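Local coordinates for dihydrodipicolinate synthase (PDB 3D0C), which probably catalyses the lyase reaction that forms 4-hydroxy-tetrahydrodipicolinate in lysine biosynthesis, at residues V70-T75 with I103-D108; V110-P115 with V126-N131; D137-I142 with K162-K167. The protein carries 1 engineered substitution. One frame throughout, in Å; residues are numbered along the deposited sequence.

Contact 1: V70-T75 with I103-D108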
loop_
_atom_site.group_PDB
_atom_site.type_symbol
_atom_site.label_atom_id
_atom_site.label_comp_id
_atom_site.label_asym_id
_atom_site.label_seq_id
_atom_site.Cartn_x
_atom_site.Cartn_y
_atom_site.Cartn_z
ATOM N N VAL A 70 4.771 -14.457 13.770
ATOM C CA VAL A 70 3.859 -15.318 13.024
ATOM C C VAL A 70 4.641 -16.224 12.081
ATOM O O VAL A 70 4.425 -17.434 12.047
ATOM C CB VAL A 70 2.841 -14.490 12.197
ATOM C CG1 VAL A 70 1.987 -15.414 11.337
ATOM C CG2 VAL A 70 1.959 -13.674 13.130
ATOM N N ALA A 71 5.562 -15.645 11.321
ATOM C CA ALA A 71 6.360 -16.437 10.395
ATOM C C ALA A 71 7.105 -17.523 11.167
ATOM O O ALA A 71 7.082 -18.700 10.797
ATOM C CB ALA A 71 7.351 -15.542 9.652
ATOM N N THR A 72 7.761 -17.119 12.249
ATOM C CA THR A 72 8.514 -18.055 13.067
ATOM C C THR A 72 7.613 -19.179 13.570
ATOM O O THR A 72 7.933 -20.366 13.420
ATOM C CB THR A 72 9.167 -17.321 14.265
ATOM O OG1 THR A 72 10.151 -16.399 13.773
ATOM C CG2 THR A 72 9.839 -18.307 15.208
ATOM N N ARG A 73 6.479 -18.788 14.145
ATOM C CA ARG A 73 5.498 -19.725 14.699
ATOM C C ARG A 73 5.018 -20.751 13.673
ATOM O O ARG A 73 5.012 -21.960 13.927
ATOM C CB ARG A 73 4.289 -18.952 15.220
ATOM C CG ARG A 73 3.231 -19.813 15.895
ATOM C CD ARG A 73 3.626 -20.111 17.332
ATOM N NE ARG A 73 2.514 -20.650 18.110
ATOM C CZ ARG A 73 2.490 -20.690 19.438
ATOM N NH1 ARG A 73 3.520 -20.221 20.130
ATOM N NH2 ARG A 73 1.440 -21.197 20.073
ATOM N N VAL A 74 4.589 -20.263 12.514
ATOM C CA VAL A 74 4.110 -21.155 11.473
ATOM C C VAL A 74 5.214 -22.085 10.991
ATOM O O VAL A 74 5.008 -23.294 10.887
ATOM C CB VAL A 74 3.549 -20.366 10.263
ATOM C CG1 VAL A 74 3.044 -21.338 9.187
ATOM C CG2 VAL A 74 2.422 -19.460 10.718
ATOM N N THR A 75 6.390 -21.527 10.703
ATOM C CA THR A 75 7.509 -22.334 10.224
ATOM C C THR A 75 7.828 -23.496 11.174
ATOM O O THR A 75 7.969 -24.649 10.745
ATOM C CB THR A 75 8.788 -21.470 10.038
ATOM O OG1 THR A 75 8.555 -20.477 9.031
ATOM C CG2 THR A 75 9.971 -22.340 9.617
ATOM N N ILE A 103 13.711 -16.835 7.328
ATOM C CA ILE A 103 14.630 -17.867 6.857
ATOM C C ILE A 103 15.429 -18.459 8.015
ATOM O O ILE A 103 15.600 -19.676 8.094
ATOM C CB ILE A 103 15.602 -17.301 5.797
ATOM C CG1 ILE A 103 14.812 -16.888 4.555
ATOM C CG2 ILE A 103 16.666 -18.342 5.424
ATOM C CD1 ILE A 103 15.649 -16.166 3.511
ATOM N N ASP A 104 15.913 -17.596 8.908
ATOM C CA ASP A 104 16.684 -18.051 10.059
ATOM C C ASP A 104 15.803 -18.967 10.908
ATOM O O ASP A 104 16.302 -19.863 11.598
ATOM C CB ASP A 104 17.159 -16.860 10.903
ATOM C CG ASP A 104 18.103 -17.281 12.029
ATOM O OD1 ASP A 104 19.226 -17.742 11.729
ATOM O OD2 ASP A 104 17.722 -17.159 13.214
ATOM N N SER A 105 14.492 -18.742 10.850
ATOM C CA SER A 105 13.541 -19.558 11.598
ATOM C C SER A 105 13.264 -20.877 10.875
ATOM O O SER A 105 12.636 -21.781 11.430
ATOM C CB SER A 105 12.229 -18.801 11.799
ATOM O OG SER A 105 12.418 -17.680 12.641
ATOM N N GLY A 106 13.727 -20.978 9.632
ATOM C CA GLY A 106 13.529 -22.199 8.880
ATOM C C GLY A 106 12.634 -22.123 7.656
ATOM O O GLY A 106 12.430 -23.140 6.997
ATOM N N ALA A 107 12.094 -20.947 7.341
ATOM C CA ALA A 107 11.228 -20.820 6.167
ATOM C C ALA A 107 12.001 -21.245 4.928
ATOM O O ALA A 107 13.198 -20.992 4.817
ATOM C CB ALA A 107 10.735 -19.378 6.013
ATOM N N ASP A 108 11.308 -21.878 3.990
ATOM C CA ASP A 108 11.930 -22.375 2.774
ATOM C C ASP A 108 12.076 -21.359 1.667
ATOM O O ASP A 108 12.967 -21.471 0.831
ATOM C CB ASP A 108 11.108 -23.545 2.232
ATOM C CG ASP A 108 10.882 -24.615 3.264
ATOM O OD1 ASP A 108 11.857 -25.319 3.605
ATOM O OD2 ASP A 108 9.736 -24.743 3.741
#
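Ser105 is the first residue of 103-108 to meet 70-75, and it touches Thr72 through its hydroxyl. Its OG lies beside its own backbone N, anti to the carbonyl carbon (chi1 -66°), and stands 2.8 Å from Thr72 OG1. Each oxygen also has a carbonyl four residues back: Ser101 O for Ser105 OG, and Lys68 O for Thr72 OG1. The carbonyl O of Ser105 faces a methyl instead, with Thr75 CG2 at 3.3 Å. Gly106 comes next, where helix 92-104 ends in a Schellman motif. Its phi is positive (114°), and its N bonds back to Ile103 O at 2.8 Å. Gly106 has no side chain, and Thr75 CG2 lies directly against its backbone, 3.3 Å from Gly106 C. Ala107 follows, and its CB is 3.9 Å from Thr75 OG1. That hydroxyl is turned back into its own helix and bonds to Ala71 O at 2.9 Å, from above the carbonyl plane. Ala71 O also accepts the backbone N of Thr75. The contact thus joins two neighbouring outer helices of the barrel by small side chains. Each hydroxyl also bonds to a carbonyl of its own segment or the turn before it, which implies that close packing and one hydroxyl pair carry the join.

Contact 2: V110-P115 with V126-N131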
loop_
_atom_site.group_PDB
_atom_site.type_symbol
_atom_site.label_atom_id
_atom_site.label_comp_id
_atom_site.label_asym_id
_atom_site.label_seq_id
_atom_site.Cartn_x
_atom_site.Cartn_y
_atom_site.Cartn_z
ATOM N N VAL A 110 10.576 -17.008 0.454
ATOM C CA VAL A 110 9.867 -15.800 0.852
ATOM C C VAL A 110 8.976 -15.358 -0.309
ATOM O O VAL A 110 9.201 -15.744 -1.457
ATOM C CB VAL A 110 10.825 -14.629 1.239
ATOM C CG1 VAL A 110 11.732 -15.057 2.384
ATOM C CG2 VAL A 110 11.645 -14.174 0.032
HETATM N N MSE A 111 7.938 -14.588 0.005
HETATM C CA MSE A 111 7.045 -14.057 -1.022
HETATM C C MSE A 111 7.036 -12.551 -0.868
HETATM O O MSE A 111 6.618 -12.044 0.176
HETATM C CB MSE A 111 5.606 -14.547 -0.856
HETATM C CG MSE A 111 4.671 -13.791 -1.795
HETATM SE SE MSE A 111 2.797 -14.008 -1.431
HETATM C CE MSE A 111 2.641 -12.804 0.091
ATOM N N ILE A 112 7.476 -11.842 -1.906
ATOM C CA ILE A 112 7.524 -10.387 -1.865
ATOM C C ILE A 112 6.188 -9.810 -2.284
ATOM O O ILE A 112 5.720 -10.018 -3.407
ATOM C CB ILE A 112 8.647 -9.823 -2.786
ATOM C CG1 ILE A 112 9.977 -10.494 -2.432
ATOM C CG2 ILE A 112 8.756 -8.301 -2.615
ATOM C CD1 ILE A 112 11.156 -10.038 -3.286
ATOM N N HIS A 113 5.569 -9.104 -1.345
ATOM C CA HIS A 113 4.284 -8.457 -1.549
ATOM C C HIS A 113 4.431 -7.326 -2.554
ATOM O O HIS A 113 5.548 -6.874 -2.865
ATOM C CB HIS A 113 3.796 -7.839 -0.229
ATOM C CG HIS A 113 3.112 -8.798 0.694
ATOM N ND1 HIS A 113 1.776 -9.125 0.569
ATOM C CD2 HIS A 113 3.552 -9.455 1.794
ATOM C CE1 HIS A 113 1.426 -9.931 1.551
ATOM N NE2 HIS A 113 2.486 -10.150 2.311
ATOM N N GLN A 114 3.295 -6.861 -3.054
ATOM C CA GLN A 114 3.297 -5.732 -3.966
ATOM C C GLN A 114 3.827 -4.570 -3.134
ATOM O O GLN A 114 3.405 -4.360 -1.985
ATOM C CB GLN A 114 1.878 -5.403 -4.451
ATOM C CG GLN A 114 1.744 -3.999 -5.038
ATOM C CD GLN A 114 0.325 -3.654 -5.461
ATOM O OE1 GLN A 114 -0.649 -4.000 -4.783
ATOM N NE2 GLN A 114 0.202 -2.947 -6.580
ATOM N N PRO A 115 4.777 -3.813 -3.688
ATOM C CA PRO A 115 5.330 -2.674 -2.948
ATOM C C PRO A 115 4.221 -1.707 -2.527
ATOM O O PRO A 115 3.374 -1.344 -3.341
ATOM C CB PRO A 115 6.282 -2.041 -3.957
ATOM C CG PRO A 115 6.732 -3.217 -4.793
ATOM C CD PRO A 115 5.469 -4.018 -4.974
ATOM N N VAL A 126 12.459 -3.317 -10.829
ATOM C CA VAL A 126 13.484 -4.331 -11.047
ATOM C C VAL A 126 14.557 -4.222 -9.956
ATOM O O VAL A 126 14.968 -5.231 -9.379
ATOM C CB VAL A 126 14.135 -4.181 -12.444
ATOM C CG1 VAL A 126 15.335 -5.108 -12.563
ATOM C CG2 VAL A 126 13.104 -4.499 -13.532
ATOM N N GLU A 127 14.994 -3.001 -9.661
ATOM C CA GLU A 127 16.015 -2.782 -8.631
ATOM C C GLU A 127 15.524 -3.199 -7.244
ATOM O O GLU A 127 16.255 -3.818 -6.463
ATOM C CB GLU A 127 16.430 -1.308 -8.615
ATOM C CG GLU A 127 17.089 -0.855 -9.899
ATOM C CD GLU A 127 18.334 -1.658 -10.215
ATOM O OE1 GLU A 127 19.287 -1.608 -9.406
ATOM O OE2 GLU A 127 18.357 -2.346 -11.265
ATOM N N TYR A 128 14.280 -2.851 -6.944
ATOM C CA TYR A 128 13.655 -3.186 -5.665
ATOM C C TYR A 128 13.697 -4.696 -5.469
ATOM O O TYR A 128 14.241 -5.211 -4.475
ATOM C CB TYR A 128 12.197 -2.710 -5.671
ATOM C CG TYR A 128 11.425 -3.048 -4.421
ATOM C CD1 TYR A 128 11.554 -2.276 -3.271
ATOM C CD2 TYR A 128 10.571 -4.150 -4.383
ATOM C CE1 TYR A 128 10.851 -2.592 -2.109
ATOM C CE2 TYR A 128 9.867 -4.476 -3.235
ATOM C CZ TYR A 128 10.009 -3.694 -2.098
ATOM O OH TYR A 128 9.306 -4.024 -0.965
ATOM N N TYR A 129 13.124 -5.408 -6.429
ATOM C CA TYR A 129 13.077 -6.864 -6.361
ATOM C C TYR A 129 14.438 -7.542 -6.326
ATOM O O TYR A 129 14.701 -8.416 -5.508
ATOM C CB TYR A 129 12.278 -7.416 -7.545
ATOM C CG TYR A 129 10.797 -7.133 -7.475
ATOM C CD1 TYR A 129 10.060 -7.452 -6.333
ATOM C CD2 TYR A 129 10.130 -6.556 -8.551
ATOM C CE1 TYR A 129 8.693 -7.201 -6.269
ATOM C CE2 TYR A 129 8.760 -6.301 -8.499
ATOM C CZ TYR A 129 8.049 -6.625 -7.355
ATOM O OH TYR A 129 6.700 -6.370 -7.296
ATOM N N ARG A 130 15.316 -7.145 -7.226
ATOM C CA ARG A 130 16.635 -7.764 -7.275
ATOM C C ARG A 130 17.482 -7.585 -6.010
ATOM O O ARG A 130 18.174 -8.519 -5.590
ATOM C CB ARG A 130 17.405 -7.244 -8.491
ATOM C CG ARG A 130 18.759 -7.896 -8.650
ATOM C CD ARG A 130 19.151 -7.898 -10.107
ATOM N NE ARG A 130 19.115 -6.553 -10.656
ATOM C CZ ARG A 130 18.866 -6.295 -11.930
ATOM N NH1 ARG A 130 18.631 -7.299 -12.762
ATOM N NH2 ARG A 130 18.869 -5.045 -12.367
ATOM N N ASN A 131 17.465 -6.392 -5.415
ATOM C CA ASN A 131 18.256 -6.183 -4.215
ATOM C C ASN A 131 17.734 -7.046 -3.056
ATOM O O ASN A 131 18.510 -7.479 -2.214
ATOM C CB ASN A 131 18.259 -4.706 -3.815
ATOM C CG ASN A 131 18.958 -3.824 -4.839
ATOM O OD1 ASN A 131 19.748 -4.303 -5.662
ATOM N ND2 ASN A 131 18.682 -2.526 -4.784
HETATM O O HOH W 1 5.567 -7.692 -5.494
HETATM O O HOH W 2 6.754 -5.264 -0.976
#
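Ile112 meets Tyr128 and Tyr129 within a beta-alpha-beta unit of the TIM barrel, where strand 109-112 leads through a loop into helix 122-135. The tight part is apolar. Ile112 CG2 is anti to its backbone N and reaches the edge of the Tyr129 ring, near the ring plane, 3.8 Å from Tyr129 CE1. The same methyl is 4.0 Å from Tyr128 CE2, so it serves both tyrosines. The two rings come to it from different directions, because CG of Tyr128 is anti to its backbone N (chi1 178°) while CG of Tyr129 lies beside its own (chi1 -70°). Pro115 closes the other end. Its CG approaches Tyr128 CE2 obliquely at 3.7 Å, and its CD lies 3.5 Å from Tyr129 OH. The packing lies near the predicted active site: the side chains of Ile112 and Tyr143 approach each other to about 6 Å.

The looser side is polar and runs through water. Away from the strand, the helix carries a salt bridge from Arg130 NH2 to Glu127 OE2 at 3.0 Å. Asn131 ND2 there bonds to Glu280 of the second subunit. Tyr128 OH bonds to Tyr90 O. A water also bridges this hydroxyl to the loop, donating to both His113 O and Tyr128 OH at 2.8 Å.

Contact 3: D137-I142 with K162-K167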
loop_
_atom_site.group_PDB
_atom_site.type_symbol
_atom_site.label_atom_id
_atom_site.label_comp_id
_atom_site.label_asym_id
_atom_site.label_seq_id
_atom_site.Cartn_x
_atom_site.Cartn_y
_atom_site.Cartn_z
ATOM N N ASP A 137 19.161 -15.615 1.720
ATOM C CA ASP A 137 19.729 -16.940 1.608
ATOM C C ASP A 137 18.645 -18.021 1.444
ATOM O O ASP A 137 18.606 -19.015 2.179
ATOM C CB ASP A 137 20.559 -17.198 2.850
ATOM C CG ASP A 137 21.762 -16.296 2.927
ATOM O OD1 ASP A 137 22.119 -15.896 4.050
ATOM O OD2 ASP A 137 22.349 -15.989 1.876
ATOM N N ALA A 138 17.738 -17.768 0.505
ATOM C CA ALA A 138 16.645 -18.661 0.163
ATOM C C ALA A 138 15.973 -18.057 -1.064
ATOM O O ALA A 138 16.169 -16.879 -1.377
ATOM C CB ALA A 138 15.657 -18.784 1.320
ATOM N N PRO A 139 15.197 -18.864 -1.797
ATOM C CA PRO A 139 14.509 -18.376 -2.993
ATOM C C PRO A 139 13.347 -17.457 -2.672
ATOM O O PRO A 139 12.852 -17.418 -1.539
ATOM C CB PRO A 139 14.040 -19.660 -3.667
ATOM C CG PRO A 139 13.755 -20.530 -2.514
ATOM C CD PRO A 139 14.974 -20.308 -1.638
ATOM N N SER A 140 12.918 -16.736 -3.698
ATOM C CA SER A 140 11.826 -15.799 -3.587
ATOM C C SER A 140 10.774 -16.021 -4.649
ATOM O O SER A 140 11.020 -16.535 -5.732
ATOM C CB SER A 140 12.314 -14.358 -3.781
ATOM O OG SER A 140 13.195 -13.953 -2.758
ATOM N N ILE A 141 9.577 -15.596 -4.305
ATOM C CA ILE A 141 8.462 -15.594 -5.231
ATOM C C ILE A 141 7.964 -14.144 -5.197
ATOM O O ILE A 141 8.074 -13.481 -4.147
ATOM C CB ILE A 141 7.338 -16.522 -4.778
ATOM C CG1 ILE A 141 7.781 -17.982 -4.909
ATOM C CG2 ILE A 141 6.090 -16.287 -5.627
ATOM C CD1 ILE A 141 6.810 -18.949 -4.273
ATOM N N ILE A 142 7.474 -13.655 -6.346
ATOM C CA ILE A 142 6.941 -12.293 -6.451
ATOM C C ILE A 142 5.431 -12.268 -6.685
ATOM O O ILE A 142 4.915 -12.943 -7.580
ATOM C CB ILE A 142 7.608 -11.493 -7.588
ATOM C CG1 ILE A 142 9.081 -11.292 -7.243
ATOM C CG2 ILE A 142 6.922 -10.123 -7.806
ATOM C CD1 ILE A 142 10.001 -10.789 -8.335
ATOM N N LYS A 162 17.435 -17.538 -7.717
ATOM C CA LYS A 162 16.589 -17.427 -6.530
ATOM C C LYS A 162 15.125 -17.105 -6.814
ATOM O O LYS A 162 14.268 -17.389 -5.975
ATOM C CB LYS A 162 17.159 -16.390 -5.562
ATOM C CG LYS A 162 18.507 -16.777 -4.977
ATOM C CD LYS A 162 19.016 -15.684 -4.056
ATOM C CE LYS A 162 20.433 -15.976 -3.610
ATOM N NZ LYS A 162 20.923 -15.032 -2.570
ATOM N N LEU A 163 14.830 -16.497 -7.961
ATOM C CA LEU A 163 13.436 -16.200 -8.284
ATOM C C LEU A 163 12.861 -17.496 -8.854
ATOM O O LEU A 163 13.079 -17.814 -10.019
ATOM C CB LEU A 163 13.337 -15.077 -9.316
ATOM C CG LEU A 163 11.913 -14.710 -9.743
ATOM C CD1 LEU A 163 11.078 -14.415 -8.505
ATOM C CD2 LEU A 163 11.935 -13.500 -10.668
ATOM N N VAL A 164 12.120 -18.229 -8.025
ATOM C CA VAL A 164 11.551 -19.516 -8.410
ATOM C C VAL A 164 10.053 -19.532 -8.708
ATOM O O VAL A 164 9.485 -20.584 -9.024
ATOM C CB VAL A 164 11.817 -20.560 -7.317
ATOM C CG1 VAL A 164 13.321 -20.777 -7.160
ATOM C CG2 VAL A 164 11.212 -20.095 -6.005
ATOM N N GLY A 165 9.407 -18.378 -8.592
ATOM C CA GLY A 165 7.988 -18.326 -8.879
ATOM C C GLY A 165 7.392 -16.934 -8.943
ATOM O O GLY A 165 7.951 -15.977 -8.404
ATOM N N ILE A 166 6.261 -16.828 -9.630
ATOM C CA ILE A 166 5.528 -15.574 -9.743
ATOM C C ILE A 166 4.068 -15.863 -9.437
ATOM O O ILE A 166 3.445 -16.695 -10.102
ATOM C CB ILE A 166 5.553 -14.972 -11.172
ATOM C CG1 ILE A 166 6.989 -14.731 -11.642
ATOM C CG2 ILE A 166 4.794 -13.646 -11.173
ATOM C CD1 ILE A 166 7.721 -13.661 -10.853
ATOM N N LYS A 167 3.530 -15.208 -8.411
ATOM C CA LYS A 167 2.114 -15.349 -8.106
ATOM C C LYS A 167 1.512 -14.214 -8.928
ATOM O O LYS A 167 1.421 -13.076 -8.465
ATOM C CB LYS A 167 1.831 -15.147 -6.611
ATOM C CG LYS A 167 2.073 -16.383 -5.779
ATOM C CD LYS A 167 1.709 -16.136 -4.325
ATOM C CE LYS A 167 1.777 -17.417 -3.524
ATOM N NZ LYS A 167 3.155 -17.984 -3.520
#
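Ser140 and Ile142 pair in parallel with Leu163 and Ile166, and the short strand axes lie 4.6 Å apart at 24°. Four backbone bonds join them. The bond from Ser140 N to Lys162 O, 2.7 Å, is nearly straight (167°). Ser140 O accepts from Val164 N, which comes in nearly along the C=O axis. Further on, Ile142 N bonds to Gly165 O, and Ile142 O accepts from Lys167 N at 2.8 Å. Gly165 N, between these pairs, is buried without a partner.

On the face of Ser140 and Ile142, Leu163 CD1 touches Ile142 CD1 at 3.8 Å. These two side chains cross at about a right angle. Ile166 CD1 packs on Ile142 CB at 3.9 Å. On the other face, Ile141 CG2 lies 3.4 Å from Gly165 O. At the start of the strands, Pro139 CB meets Val164 CG2. Lys167, the predicted Schiff-base lysine, bends at its last torsion (chi4 62°), which places NZ 3.9 Å from Ile141 CD1. NZ is buried without a partner in the model, and the side chains of Lys167 and Tyr143 approach to about 4 Å.

The strands are neighbours in the eight-stranded barrel. Strand 109-112 bonds to Ile141 on one flank, and Ala190 bonds to Val164 and Ile166 on the other. Helix 122-135 covers Ser140 and Ile142, while Phe8 of helix 5-9 packs on Pro139 and Val164.

Contacts 2 and 3 are buried, whereas contact 1 is partly buried and lies away from the predicted active-site residues. Contact 1 joins helix to helix end, contact 2 strand and loop to helix, and contact 3 strand to strand. Their chemistry follows: a hydroxyl pair and methyl packing on a helix end in the first, aromatic packing with water in the second, backbone bonds in the third. Contacts 2 and 3 share the barrel sheet, since strands 109-112 and 140-144 are neighbours, and Tyr129 CZ also packs on Ile142 CG2 at 3.7 Å. Contact 1 reaches both through Ile103, which touches Val110 and Ala138. Contact 3 alone contains a predicted catalytic residue.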